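Local atomic coordinates of hypothetical protein AF_0060 (Archaeoglobus fulgidus DSM 4304, PDB entry 2P06), a protein that is of unknown function but binds magnesium and probably hydrolyses nucleoside triphosphates to monophosphates and pyrophosphate. Residues B[62-65]-B[66-69]. Sequence-based numbering, arbitrary orientation.
Sequences LSRL and FEEM. With MG (magnesium ion), chain E.
Glu68 OE2 is gripped by the guanidinium of Arg64, one turn earlier on the same helix: NH1 donates to it over 2.7 Å from its anti side, and NH2 adds a weak bond of 3.2 Å. The oxygen lies close to the guanidinium plane, yet that plane and the carboxylate stand 72° apart. Arg64 NH2 also salt-bridges Glu67 OE1 at 2.8 Å, here with the planes only 30° apart, so two carboxylates fix the rotation of the guanidinium. Bends at chi2 (-86°) and chi3 fold the Arg64 chain back toward both. Arg42 forms a second salt bridge to Glu68 OE2. The other oxygen, Glu68 OE1, binds magnesium at 2.2 Å; Glu71, Glu87 and Asp90 complete the protein ligands, an acidic cluster on two helices as in MazG-type pyrophosphohydrolases. Arg64 is thus a second-shell residue orienting a metal ligand. A water on the magnesium donates to Glu68 O. Elsewhere round helix 58-77, Leu62 CD2 lies 3.9 Å from Phe66 CE1, the two side chains running side by side toward a second subunit, whose Arg73 makes a cation-pi contact with the Phe66 ring. Leu65 CD1 meets CG of Met69, which is present as selenomethionine, at 4.1 Å.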
loop_
_atom_site.group_PDB
_atom_site.type_symbol
_atom_site.label_atom_id
_atom_site.label_comp_id
_atom_site.label_asym_id
_atom_site.label_seq_id
_atom_site.Cartn_x
_atom_site.Cartn_y
_atom_site.Cartn_z
ATOM N N LEU B 62 -13.461 18.174 -13.731
ATOM C CA LEU B 62 -13.026 19.397 -13.067
ATOM C C LEU B 62 -14.138 20.178 -12.394
ATOM O O LEU B 62 -14.040 20.524 -11.197
ATOM C CB LEU B 62 -12.371 20.336 -14.071
ATOM C CG LEU B 62 -10.854 20.360 -14.118
ATOM C CD1 LEU B 62 -10.349 21.077 -15.379
ATOM C CD2 LEU B 62 -10.350 21.019 -12.855
ATOM N N SER B 63 -15.167 20.529 -13.159
ATOM C CA SER B 63 -16.241 21.337 -12.585
ATOM C C SER B 63 -16.960 20.530 -11.494
ATOM O O SER B 63 -17.371 21.089 -10.480
ATOM C CB SER B 63 -17.202 21.854 -13.657
ATOM O OG SER B 63 -17.666 20.760 -14.365
ATOM N N ARG B 64 -17.094 19.215 -11.680
ATOM C CA ARG B 64 -17.688 18.398 -10.617
ATOM C C ARG B 64 -16.800 18.414 -9.351
ATOM O O ARG B 64 -17.302 18.561 -8.230
ATOM C CB ARG B 64 -17.947 16.961 -11.080
ATOM C CG ARG B 64 -19.066 16.755 -12.112
ATOM C CD ARG B 64 -20.471 16.608 -11.541
ATOM N NE ARG B 64 -20.588 15.694 -10.398
ATOM C CZ ARG B 64 -20.592 16.068 -9.114
ATOM N NH1 ARG B 64 -20.695 15.145 -8.169
ATOM N NH2 ARG B 64 -20.479 17.339 -8.751
ATOM N N LEU B 65 -15.481 18.286 -9.520
ATOM C CA LEU B 65 -14.556 18.341 -8.366
ATOM C C LEU B 65 -14.663 19.665 -7.590
ATOM O O LEU B 65 -14.744 19.688 -6.352
ATOM C CB LEU B 65 -13.113 18.143 -8.817
ATOM C CG LEU B 65 -12.005 18.322 -7.776
ATOM C CD1 LEU B 65 -12.194 17.407 -6.558
ATOM C CD2 LEU B 65 -10.657 18.072 -8.431
ATOM N N PHE B 66 -14.631 20.759 -8.337
ATOM C CA PHE B 66 -14.834 22.084 -7.798
ATOM C C PHE B 66 -16.184 22.201 -7.077
ATOM O O PHE B 66 -16.263 22.832 -6.028
ATOM C CB PHE B 66 -14.723 23.124 -8.926
ATOM C CG PHE B 66 -13.317 23.559 -9.210
ATOM C CD1 PHE B 66 -12.299 22.649 -9.323
ATOM C CD2 PHE B 66 -13.010 24.888 -9.354
ATOM C CE1 PHE B 66 -10.971 23.055 -9.553
ATOM C CE2 PHE B 66 -11.681 25.310 -9.584
ATOM C CZ PHE B 66 -10.665 24.375 -9.684
ATOM N N GLU B 67 -17.242 21.606 -7.632
ATOM C CA GLU B 67 -18.542 21.581 -6.949
ATOM C C GLU B 67 -18.451 20.873 -5.597
ATOM O O GLU B 67 -19.012 21.333 -4.576
ATOM C CB GLU B 67 -19.626 20.925 -7.821
ATOM C CG GLU B 67 -20.121 21.807 -8.949
ATOM C CD GLU B 67 -20.925 21.045 -10.004
ATOM O OE1 GLU B 67 -21.269 19.869 -9.751
ATOM O OE2 GLU B 67 -21.207 21.625 -11.079
ATOM N N GLU B 68 -17.726 19.763 -5.569
ATOM C CA GLU B 68 -17.599 18.988 -4.346
ATOM C C GLU B 68 -16.720 19.727 -3.331
ATOM O O GLU B 68 -16.978 19.685 -2.128
ATOM C CB GLU B 68 -17.065 17.589 -4.648
ATOM C CG GLU B 68 -17.978 16.752 -5.569
ATOM C CD GLU B 68 -19.334 16.429 -4.950
ATOM O OE1 GLU B 68 -19.464 16.335 -3.718
ATOM O OE2 GLU B 68 -20.275 16.234 -5.707
HETATM N N MSE B 69 -15.688 20.408 -3.810
HETATM C CA MSE B 69 -14.831 21.181 -2.926
HETATM C C MSE B 69 -15.595 22.359 -2.336
HETATM O O MSE B 69 -15.384 22.708 -1.166
HETATM C CB MSE B 69 -13.592 21.671 -3.665
HETATM C CG MSE B 69 -12.601 20.576 -3.958
HETATM SE SE MSE B 69 -11.041 21.206 -4.887
HETATM C CE MSE B 69 -10.740 22.897 -4.084
HETATM MG MG MG E . -20.436 16.574 -1.721
HETATM O O HOH W 1 -18.149 17.219 -1.027
HETATM O O HOH W 2 -22.250 15.697 -2.187
#